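Local coordinates for lysosome-associated membrane glycoprotein 2 (Mus musculus, PDB 5GV3) that serves lysosome biogenesis and autophagy and, through a lumenal part whose first domain this is and its membrane anchor, inhibits the proton channel TMEM175, aiding lysosomal acidification, at residues T23-T28 with N33-I38; Y90-S93 with V97-G100; V128-L133 with V137-G142. All coordinates share one frame; numbering follows the deposited sequence.

Contacts 1 and 3 are antiparallel beta hairpins of one sheet. Their strands 11-28 and 136-146 are neighbours, joined where Thr-23 O accepts from Val-137 N (2.8 Å). Contact 2 is different. It is a loop folded back on the end of strand 81-91, which belongs to the other sheet, and no hydrogen bond crosses it. All four of its touching residues are buried, whereas contact 1 is partly buried and contact 3 lies at the surface. The 97-100 loop of contact 2 packs on the apolar face of contact 1. Contacts 2 and 3 do not touch. The sugar linked to Asn-21 reaches both hairpins, at Thr-37 and at Trp-141.

Contact 1 of 3, residues T23-T28 with N33-I38; sequences TITYET and NKTITI. With NAG (2-acetamido-2-deoxy-beta-D-glucopyranose), chain P; NAG (2-acetamido-2-deoxy-beta-D-glucopyranose), chain M.
Ile-24, Tyr-26 and Ile-36, with the chain of Lys-34, form the largely apolar face of this hairpin. Ile-38 reaches Ile-24 with its methyl end, CD1 to CD1 at 4.1 Å. Ile-36 CG1 lies beside the edge of the Tyr-26 ring, roughly level with it. Lys-34 CB sits over a face of that ring, 4.1 Å from the centroid, a CH-pi contact. Tyr-26 CG stands between its own N and carbonyl carbon (chi1 61°), which lays the ring alongside the extended Lys-34 chain. Phe-98 meets this ring edge-to-face, and Tyr-26 OH is hydrogen-bonded to Pro-99 O. Between the faces, the strands pair antiparallel. Ile-24 with Ile-36 and Tyr-26 with Lys-34 are the hydrogen-bonded pairs; Ile-24 N to Ile-36 O is 2.7 Å. The other face is polar. Thr-23 OG1 and Thr-37 OG1 share a hydrogen bond of 3.0 Å. Thr-25 OG1 and Thr-35 OG1 do the same at 2.9 Å, each hydroxyl lying beside its own backbone N. At the outer end Asn-33 ND2 carries an N-linked GlcNAc, whose acetyl methyl C8 lies 3.6 Å from Thr-25 CG2. The alternation gives a two-sided hairpin: its apolar side packs against the 97-101 loop, while its threonine side carries the glycan.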
loop_
_atom_site.group_PDB
_atom_site.type_symbol
_atom_site.label_atom_id
_atom_site.label_comp_id
_atom_site.label_asym_id
_atom_site.label_seq_id
_atom_site.Cartn_x
_atom_site.Cartn_y
_atom_site.Cartn_z
ATOM N N THR A 23 4.709 3.629 -10.822
ATOM C CA THR A 23 5.156 4.252 -12.051
ATOM C C THR A 23 4.261 5.453 -12.333
ATOM O O THR A 23 3.076 5.298 -12.621
ATOM C CB THR A 23 5.134 3.258 -13.217
ATOM O OG1 THR A 23 5.895 2.100 -12.861
ATOM C CG2 THR A 23 5.746 3.872 -14.460
ATOM N N ILE A 24 4.827 6.651 -12.203
ATOM C CA ILE A 24 4.049 7.882 -12.310
ATOM C C ILE A 24 4.420 8.709 -13.541
ATOM O O ILE A 24 5.597 8.993 -13.784
ATOM C CB ILE A 24 4.224 8.769 -11.062
ATOM C CG1 ILE A 24 3.849 7.987 -9.800
ATOM C CG2 ILE A 24 3.379 10.056 -11.188
ATOM C CD1 ILE A 24 4.124 8.731 -8.517
ATOM N N THR A 25 3.409 9.072 -14.323
ATOM C CA THR A 25 3.598 9.988 -15.441
ATOM C C THR A 25 3.106 11.368 -15.036
ATOM O O THR A 25 1.972 11.517 -14.594
ATOM C CB THR A 25 2.847 9.523 -16.705
ATOM O OG1 THR A 25 3.249 8.192 -17.047
ATOM C CG2 THR A 25 3.152 10.458 -17.884
ATOM N N TYR A 26 3.959 12.376 -15.183
ATOM C CA TYR A 26 3.565 13.744 -14.864
ATOM C C TYR A 26 3.935 14.702 -15.992
ATOM O O TYR A 26 4.844 14.429 -16.775
ATOM C CB TYR A 26 4.202 14.188 -13.551
ATOM C CG TYR A 26 5.712 14.182 -13.552
ATOM C CD1 TYR A 26 6.422 13.006 -13.342
ATOM C CD2 TYR A 26 6.428 15.357 -13.714
ATOM C CE1 TYR A 26 7.806 12.996 -13.333
ATOM C CE2 TYR A 26 7.812 15.357 -13.696
ATOM C CZ TYR A 26 8.495 14.174 -13.506
ATOM O OH TYR A 26 9.873 14.174 -13.491
ATOM N N GLU A 27 3.246 15.836 -16.059
ATOM C CA GLU A 27 3.495 16.795 -17.127
ATOM C C GLU A 27 4.764 17.600 -16.875
ATOM O O GLU A 27 5.017 18.080 -15.767
ATOM C CB GLU A 27 2.305 17.753 -17.295
ATOM C CG GLU A 27 2.515 18.789 -18.396
ATOM C CD GLU A 27 1.335 19.730 -18.578
ATOM O OE1 GLU A 27 0.331 19.592 -17.850
ATOM O OE2 GLU A 27 1.412 20.603 -19.468
ATOM N N THR A 28 5.577 17.687 -17.919
ATOM C CA THR A 28 6.829 18.439 -17.934
ATOM C C THR A 28 6.771 19.598 -18.945
ATOM O O THR A 28 5.800 19.725 -19.691
ATOM C CB THR A 28 8.015 17.513 -18.212
ATOM O OG1 THR A 28 7.704 16.674 -19.332
ATOM C CG2 THR A 28 8.239 16.608 -17.018
ATOM N N ASN A 33 5.652 15.033 -21.247
ATOM C CA ASN A 33 5.401 14.195 -20.075
ATOM C C ASN A 33 6.653 13.458 -19.642
ATOM O O ASN A 33 7.494 13.130 -20.479
ATOM C CB ASN A 33 4.300 13.173 -20.345
ATOM C CG ASN A 33 3.068 13.790 -20.960
ATOM O OD1 ASN A 33 2.887 13.759 -22.173
ATOM N ND2 ASN A 33 2.218 14.358 -20.127
ATOM N N LYS A 34 6.802 13.227 -18.344
ATOM C CA LYS A 34 7.864 12.338 -17.874
ATOM C C LYS A 34 7.295 11.183 -17.059
ATOM O O LYS A 34 6.403 11.379 -16.230
ATOM C CB LYS A 34 8.898 13.083 -17.032
ATOM C CG LYS A 34 10.062 12.176 -16.668
ATOM C CD LYS A 34 11.284 12.911 -16.175
ATOM C CE LYS A 34 12.465 11.948 -16.116
ATOM N NZ LYS A 34 13.615 12.513 -15.372
ATOM N N THR A 35 7.791 9.979 -17.325
ATOM C CA THR A 35 7.387 8.794 -16.584
ATOM C C THR A 35 8.545 8.315 -15.714
ATOM O O THR A 35 9.665 8.119 -16.208
ATOM C CB THR A 35 6.960 7.658 -17.519
ATOM O OG1 THR A 35 5.864 8.081 -18.332
ATOM C CG2 THR A 35 6.548 6.431 -16.712
ATOM N N ILE A 36 8.283 8.153 -14.422
ATOM C CA ILE A 36 9.284 7.646 -13.485
ATOM C C ILE A 36 8.732 6.493 -12.647
ATOM O O ILE A 36 7.522 6.358 -12.487
ATOM C CB ILE A 36 9.798 8.761 -12.547
ATOM C CG1 ILE A 36 8.640 9.414 -11.801
ATOM C CG2 ILE A 36 10.516 9.835 -13.343
ATOM C CD1 ILE A 36 8.467 8.955 -10.385
ATOM N N THR A 37 9.623 5.651 -12.135
ATOM C CA THR A 37 9.217 4.584 -11.223
ATOM C C THR A 37 9.822 4.817 -9.845
ATOM O O THR A 37 11.026 5.012 -9.706
ATOM C CB THR A 37 9.621 3.193 -11.743
ATOM O OG1 THR A 37 8.830 2.878 -12.894
ATOM C CG2 THR A 37 9.375 2.126 -10.682
ATOM N N ILE A 38 8.968 4.822 -8.830
ATOM C CA ILE A 38 9.411 4.959 -7.450
ATOM C C ILE A 38 9.316 3.634 -6.716
ATOM O O ILE A 38 8.216 3.172 -6.414
ATOM C CB ILE A 38 8.571 5.978 -6.677
ATOM C CG1 ILE A 38 8.607 7.341 -7.353
ATOM C CG2 ILE A 38 9.051 6.076 -5.238
ATOM C CD1 ILE A 38 7.730 8.361 -6.665
HETATM C C1 NAG P . 1.006 14.988 -20.572
HETATM C C2 NAG P . 0.071 15.079 -19.368
HETATM C C3 NAG P . -1.192 15.866 -19.721
HETATM C C4 NAG P . -0.842 17.211 -20.338
HETATM C C5 NAG P . 0.075 16.996 -21.534
HETATM C C6 NAG P . 0.519 18.286 -22.183
HETATM C C7 NAG P . 0.344 13.149 -17.871
HETATM C C8 NAG P . -0.172 11.793 -17.504
HETATM N N2 NAG P . -0.283 13.757 -18.884
HETATM O O3 NAG P . -1.948 16.066 -18.533
HETATM O O4 NAG P . -2.031 17.868 -20.765
HETATM O O5 NAG P . 1.262 16.314 -21.101
HETATM O O6 NAG P . 1.693 18.072 -22.953
HETATM O O7 NAG P . 1.286 13.667 -17.281
HETATM C C1 NAG M . 8.806 -2.450 -10.025
HETATM C C2 NAG M . 10.261 -2.678 -10.456
HETATM C C3 NAG M . 10.317 -3.660 -11.622
HETATM C C4 NAG M . 9.560 -4.937 -11.278
HETATM C C5 NAG M . 8.144 -4.612 -10.811
HETATM C C6 NAG M . 7.392 -5.829 -10.328
HETATM C C7 NAG M . 11.917 -0.895 -10.101
HETATM C C8 NAG M . 12.471 0.405 -10.609
HETATM N N2 NAG M . 10.913 -1.425 -10.811
HETATM O O3 NAG M . 11.671 -3.968 -11.927
HETATM O O4 NAG M . 9.505 -5.788 -12.418
HETATM O O5 NAG M . 8.202 -3.705 -9.702
HETATM O O6 NAG M . 7.973 -6.324 -9.131
HETATM O O7 NAG M . 12.357 -1.440 -9.093
#

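Contact 2 of 3, residues Y90-S93 with V97-G100; sequences YNTS and VFPG. With NAG (2-acetamido-2-deoxy-beta-D-glucopyranose), chain N.
Thr-92 and Phe-98 bring the two backbones closest, with CA atoms 5.5 Å apart. Tyr-90 and Asn-91 end strand 81-91, and the chain then turns through Thr-92 and Ser-93. Residues 97-100 return as irregular loop, and no hydrogen bond links the two segments. The contact rests on the Phe-98 side chain. Phe-98 CD2 comes 3.2 Å from Asn-91 O. Phe-98 CZ lies 3.8 Å from Tyr-90 CD2. The two rings are oblique, with planes at 41°. Thr-92 CG2 stands 4.2 Å above one face of the Phe-98 ring, nearer its border than its middle. The turn itself is an Asx turn: Asn-91 OD1 accepts from Ser-93 N at 2.9 Å. Asn-91 CG is anti to the backbone N (chi1 -180°), which carries the amide off from Phe-98. ND2 of this amide holds an N-linked GlcNAc, and Ser-93 CB packs 3.6 Å from the sugar C5. Beyond the segments, Phe-98 also packs on Ile-24, Ile-36 and Ile-38 of the 11-28/32-39 hairpin, bridging the two sheets of the domain. Thr-92 OG1 is hydrogen-bonded to Ala-103 O, and Ser-93 OG to Gly-105 N.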
loop_
_atom_site.group_PDB
_atom_site.type_symbol
_atom_site.label_atom_id
_atom_site.label_comp_id
_atom_site.label_asym_id
_atom_site.label_seq_id
_atom_site.Cartn_x
_atom_site.Cartn_y
_atom_site.Cartn_z
ATOM N N TYR A 90 1.008 11.877 -4.239
ATOM C CA TYR A 90 2.348 12.281 -4.625
ATOM C C TYR A 90 2.430 13.782 -4.872
ATOM O O TYR A 90 1.472 14.413 -5.317
ATOM C CB TYR A 90 2.842 11.493 -5.840
ATOM C CG TYR A 90 2.030 11.612 -7.107
ATOM C CD1 TYR A 90 0.919 10.810 -7.320
ATOM C CD2 TYR A 90 2.398 12.505 -8.106
ATOM C CE1 TYR A 90 0.189 10.897 -8.487
ATOM C CE2 TYR A 90 1.668 12.607 -9.278
ATOM C CZ TYR A 90 0.569 11.800 -9.465
ATOM O OH TYR A 90 -0.156 11.899 -10.630
ATOM N N ASN A 91 3.582 14.341 -4.518
ATOM C CA ASN A 91 3.807 15.773 -4.504
ATOM C C ASN A 91 4.807 16.160 -5.591
ATOM O O ASN A 91 5.998 15.889 -5.467
ATOM C CB ASN A 91 4.309 16.165 -3.116
ATOM C CG ASN A 91 4.574 17.642 -2.966
ATOM O OD1 ASN A 91 4.588 18.401 -3.934
ATOM N ND2 ASN A 91 4.801 18.059 -1.725
ATOM N N THR A 92 4.325 16.810 -6.646
ATOM C CA THR A 92 5.179 17.116 -7.792
ATOM C C THR A 92 6.027 18.362 -7.573
ATOM O O THR A 92 6.824 18.739 -8.436
ATOM C CB THR A 92 4.360 17.297 -9.075
ATOM O OG1 THR A 92 3.296 18.225 -8.844
ATOM C CG2 THR A 92 3.795 15.958 -9.532
ATOM N N SER A 93 5.848 19.012 -6.428
ATOM C CA SER A 93 6.703 20.134 -6.066
ATOM C C SER A 93 8.040 19.628 -5.527
ATOM O O SER A 93 8.904 20.419 -5.151
ATOM C CB SER A 93 6.023 21.037 -5.035
ATOM O OG SER A 93 4.847 21.628 -5.561
ATOM N N VAL A 97 12.331 13.892 -6.904
ATOM C CA VAL A 97 11.832 12.731 -7.637
ATOM C C VAL A 97 11.024 13.159 -8.867
ATOM O O VAL A 97 10.906 12.401 -9.830
ATOM C CB VAL A 97 10.999 11.803 -6.717
ATOM C CG1 VAL A 97 9.877 12.555 -6.105
ATOM C CG2 VAL A 97 10.491 10.570 -7.471
ATOM N N PHE A 98 10.465 14.372 -8.840
ATOM C CA PHE A 98 9.727 14.878 -10.002
ATOM C C PHE A 98 10.369 16.141 -10.600
ATOM O O PHE A 98 9.788 17.233 -10.536
ATOM C CB PHE A 98 8.271 15.180 -9.624
ATOM C CG PHE A 98 7.537 14.009 -9.019
ATOM C CD1 PHE A 98 7.120 12.953 -9.809
ATOM C CD2 PHE A 98 7.249 13.980 -7.668
ATOM C CE1 PHE A 98 6.444 11.881 -9.256
ATOM C CE2 PHE A 98 6.569 12.907 -7.107
ATOM C CZ PHE A 98 6.169 11.857 -7.906
ATOM N N PRO A 99 11.562 15.997 -11.202
ATOM C CA PRO A 99 12.230 17.170 -11.778
ATOM C C PRO A 99 11.563 17.638 -13.070
ATOM O O PRO A 99 11.281 16.817 -13.946
ATOM C CB PRO A 99 13.649 16.665 -12.051
ATOM C CG PRO A 99 13.469 15.208 -12.322
ATOM C CD PRO A 99 12.336 14.762 -11.425
ATOM N N GLY A 100 11.328 18.940 -13.192
ATOM C CA GLY A 100 10.769 19.488 -14.414
ATOM C C GLY A 100 9.254 19.454 -14.460
ATOM O O GLY A 100 8.658 19.643 -15.520
HETATM C C1 NAG N . 5.099 19.436 -1.455
HETATM C C2 NAG N . 4.698 19.893 -0.067
HETATM C C3 NAG N . 5.033 21.368 0.094
HETATM C C4 NAG N . 6.512 21.603 -0.186
HETATM C C5 NAG N . 6.936 20.988 -1.524
HETATM C C6 NAG N . 8.437 20.960 -1.700
HETATM C C7 NAG N . 2.877 18.695 1.055
HETATM C C8 NAG N . 1.395 18.586 1.245
HETATM N N2 NAG N . 3.293 19.648 0.211
HETATM O O3 NAG N . 4.711 21.789 1.416
HETATM O O4 NAG N . 6.771 23.002 -0.229
HETATM O O5 NAG N . 6.498 19.623 -1.630
HETATM O O6 NAG N . 8.993 19.772 -1.150
HETATM O O7 NAG N . 3.663 17.951 1.632
#

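Contact 3 of 3, residues V128-L133 with V137-G142; sequences VLTYNL and VQKYWG. With NAG (2-acetamido-2-deoxy-beta-D-glucopyranose), chain M.
Tyr-131 and Tyr-140 approach at their rims, with no stacking of one ring on the other and planes at 64°. Tyr-131 CD1 lies at the edge of the Tyr-140 ring, in its plane, 3.7 Å from Tyr-140 CE2. Gln-138 OE1 is at the edge of the same ring. Gln-138 OE1 accepts from Tyr-140 OH at 2.5 Å, a short bond, and the hydroxyl sits above the amide plane, 49° out of it. Trp-70 NE1 is also hydrogen-bonded to this hydroxyl, so the buried Tyr-140 ring is fixed at its far end. Over one face of the Trp-141 ring stands O6 of the GlcNAc on Asn-21, 3.1 Å above the plane and displaced from the ring's middle. Val-128 CG2 touches both that sugar and Trp-141 CB.

The two segments make an antiparallel beta hairpin, strand 129-133 with strand 136-146. Leu-129 with Tyr-140 and Tyr-131 with Gln-138 are its hydrogen-bonded pairs. The bond from Leu-129 N to Tyr-140 O is 2.6 Å long. On the other side, strand 136-146 pairs with strand 11-28, as at Lys-139 with Asn-21.

Thr-130 and Lys-139 share the face toward the sugar. The lysine chain runs extended to CE and bends at the last torsion (chi4 -64°), which brings Lys-139 NZ back to donate to Thr-130 OG1 at 3.0 Å. Lys-139 CD packs 3.7 Å from C5 of the sugar. Thr-130 CG2 meets Val-137 CG1 farther along. At the far end of the hairpin, Leu-133 CD1 reaches Gln-138 NE2 at 3.3 Å.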
loop_
_atom_site.group_PDB
_atom_site.type_symbol
_atom_site.label_atom_id
_atom_site.label_comp_id
_atom_site.label_asym_id
_atom_site.label_seq_id
_atom_site.Cartn_x
_atom_site.Cartn_y
_atom_site.Cartn_z
ATOM N N VAL A 128 3.096 -10.529 -8.424
ATOM C CA VAL A 128 2.875 -9.114 -8.729
ATOM C C VAL A 128 1.435 -8.757 -9.096
ATOM O O VAL A 128 0.924 -9.155 -10.136
ATOM C CB VAL A 128 3.796 -8.658 -9.891
ATOM C CG1 VAL A 128 3.503 -7.194 -10.298
ATOM C CG2 VAL A 128 5.254 -8.828 -9.504
ATOM N N LEU A 129 0.785 -7.990 -8.230
ATOM C CA LEU A 129 -0.535 -7.461 -8.547
ATOM C C LEU A 129 -0.365 -6.071 -9.177
ATOM O O LEU A 129 0.289 -5.197 -8.600
ATOM C CB LEU A 129 -1.425 -7.405 -7.300
ATOM C CG LEU A 129 -1.465 -8.730 -6.523
ATOM C CD1 LEU A 129 -2.362 -8.647 -5.292
ATOM C CD2 LEU A 129 -1.887 -9.879 -7.428
ATOM N N THR A 130 -0.898 -5.894 -10.382
ATOM C CA THR A 130 -0.761 -4.629 -11.107
ATOM C C THR A 130 -2.103 -3.927 -11.244
ATOM O O THR A 130 -3.090 -4.536 -11.655
ATOM C CB THR A 130 -0.173 -4.830 -12.514
ATOM O OG1 THR A 130 1.067 -5.543 -12.424
ATOM C CG2 THR A 130 0.083 -3.487 -13.190
ATOM N N TYR A 131 -2.133 -2.646 -10.893
ATOM C CA TYR A 131 -3.331 -1.834 -11.053
ATOM C C TYR A 131 -3.018 -0.617 -11.913
ATOM O O TYR A 131 -2.236 0.256 -11.533
ATOM C CB TYR A 131 -3.886 -1.426 -9.690
ATOM C CG TYR A 131 -4.255 -2.625 -8.847
ATOM C CD1 TYR A 131 -3.315 -3.229 -8.028
ATOM C CD2 TYR A 131 -5.536 -3.169 -8.889
ATOM C CE1 TYR A 131 -3.633 -4.336 -7.268
ATOM C CE2 TYR A 131 -5.867 -4.272 -8.129
ATOM C CZ TYR A 131 -4.909 -4.854 -7.318
ATOM O OH TYR A 131 -5.226 -5.955 -6.553
ATOM N N ASN A 132 -3.619 -0.577 -13.092
ATOM C CA ASN A 132 -3.414 0.531 -14.012
ATOM C C ASN A 132 -4.376 1.670 -13.701
ATOM O O ASN A 132 -5.545 1.633 -14.082
ATOM C CB ASN A 132 -3.573 0.055 -15.453
ATOM C CG ASN A 132 -2.661 -1.115 -15.776
ATOM O OD1 ASN A 132 -1.480 -0.933 -16.074
ATOM N ND2 ASN A 132 -3.204 -2.328 -15.705
ATOM N N LEU A 133 -3.887 2.655 -12.954
ATOM C CA LEU A 133 -4.694 3.799 -12.549
ATOM C C LEU A 133 -4.096 5.095 -13.095
ATOM O O LEU A 133 -3.531 5.890 -12.341
ATOM C CB LEU A 133 -4.802 3.869 -11.021
ATOM C CG LEU A 133 -5.182 2.582 -10.279
ATOM C CD1 LEU A 133 -5.074 2.770 -8.769
ATOM C CD2 LEU A 133 -6.585 2.130 -10.659
ATOM N N VAL A 137 0.740 3.694 -12.466
ATOM C CA VAL A 137 0.716 2.236 -12.437
ATOM C C VAL A 137 1.237 1.742 -11.085
ATOM O O VAL A 137 2.396 1.983 -10.735
ATOM C CB VAL A 137 1.543 1.644 -13.587
ATOM C CG1 VAL A 137 1.667 0.129 -13.445
ATOM C CG2 VAL A 137 0.918 2.009 -14.923
ATOM N N GLN A 138 0.375 1.067 -10.326
ATOM C CA GLN A 138 0.740 0.541 -9.017
ATOM C C GLN A 138 1.054 -0.949 -9.093
ATOM O O GLN A 138 0.301 -1.724 -9.677
ATOM C CB GLN A 138 -0.387 0.791 -8.011
ATOM C CG GLN A 138 -0.841 2.244 -7.967
ATOM C CD GLN A 138 -1.993 2.484 -7.019
ATOM O OE1 GLN A 138 -2.453 1.568 -6.338
ATOM N NE2 GLN A 138 -2.470 3.724 -6.972
ATOM N N LYS A 139 2.190 -1.342 -8.525
ATOM C CA LYS A 139 2.553 -2.756 -8.464
ATOM C C LYS A 139 2.801 -3.193 -7.023
ATOM O O LYS A 139 3.507 -2.522 -6.271
ATOM C CB LYS A 139 3.781 -3.038 -9.332
ATOM C CG LYS A 139 3.516 -2.942 -10.837
ATOM C CD LYS A 139 4.762 -3.306 -11.634
ATOM C CE LYS A 139 4.513 -3.267 -13.136
ATOM N NZ LYS A 139 3.515 -4.295 -13.532
ATOM N N TYR A 140 2.194 -4.314 -6.646
ATOM C CA TYR A 140 2.319 -4.883 -5.301
ATOM C C TYR A 140 2.724 -6.351 -5.404
ATOM O O TYR A 140 2.210 -7.066 -6.263
ATOM C CB TYR A 140 0.997 -4.774 -4.530
ATOM C CG TYR A 140 0.377 -3.395 -4.523
ATOM C CD1 TYR A 140 0.725 -2.467 -3.561
ATOM C CD2 TYR A 140 -0.556 -3.018 -5.484
ATOM C CE1 TYR A 140 0.163 -1.203 -3.548
ATOM C CE2 TYR A 140 -1.129 -1.742 -5.473
ATOM C CZ TYR A 140 -0.757 -0.844 -4.494
ATOM O OH TYR A 140 -1.286 0.424 -4.440
ATOM N N TRP A 141 3.646 -6.795 -4.549
ATOM C CA TRP A 141 4.034 -8.208 -4.524
ATOM C C TRP A 141 4.709 -8.636 -3.214
ATOM O O TRP A 141 4.923 -7.820 -2.321
ATOM C CB TRP A 141 4.949 -8.523 -5.710
ATOM C CG TRP A 141 6.368 -7.975 -5.613
ATOM C CD1 TRP A 141 7.492 -8.657 -5.219
ATOM C CD2 TRP A 141 6.803 -6.644 -5.943
ATOM N NE1 TRP A 141 8.594 -7.830 -5.274
ATOM C CE2 TRP A 141 8.197 -6.594 -5.714
ATOM C CE3 TRP A 141 6.146 -5.494 -6.400
ATOM C CZ2 TRP A 141 8.941 -5.428 -5.929
ATOM C CZ3 TRP A 141 6.885 -4.343 -6.609
ATOM C CH2 TRP A 141 8.272 -4.318 -6.375
ATOM N N GLY A 142 5.026 -9.925 -3.104
ATOM C CA GLY A 142 5.689 -10.469 -1.925
ATOM C C GLY A 142 4.855 -10.243 -0.681
ATOM O O GLY A 142 5.386 -9.957 0.386
HETATM C C1 NAG M . 8.806 -2.450 -10.025
HETATM C C2 NAG M . 10.261 -2.678 -10.456
HETATM C C3 NAG M . 10.317 -3.660 -11.622
HETATM C C4 NAG M . 9.560 -4.937 -11.278
HETATM C C5 NAG M . 8.144 -4.612 -10.811
HETATM C C6 NAG M . 7.392 -5.829 -10.328
HETATM C C7 NAG M . 11.917 -0.895 -10.101
HETATM C C8 NAG M . 12.471 0.405 -10.609
HETATM N N2 NAG M . 10.913 -1.425 -10.811
HETATM O O3 NAG M . 11.671 -3.968 -11.927
HETATM O O4 NAG M . 9.505 -5.788 -12.418
HETATM O O5 NAG M . 8.202 -3.705 -9.702
HETATM O O6 NAG M . 7.973 -6.324 -9.131
HETATM O O7 NAG M . 12.357 -1.440 -9.093
#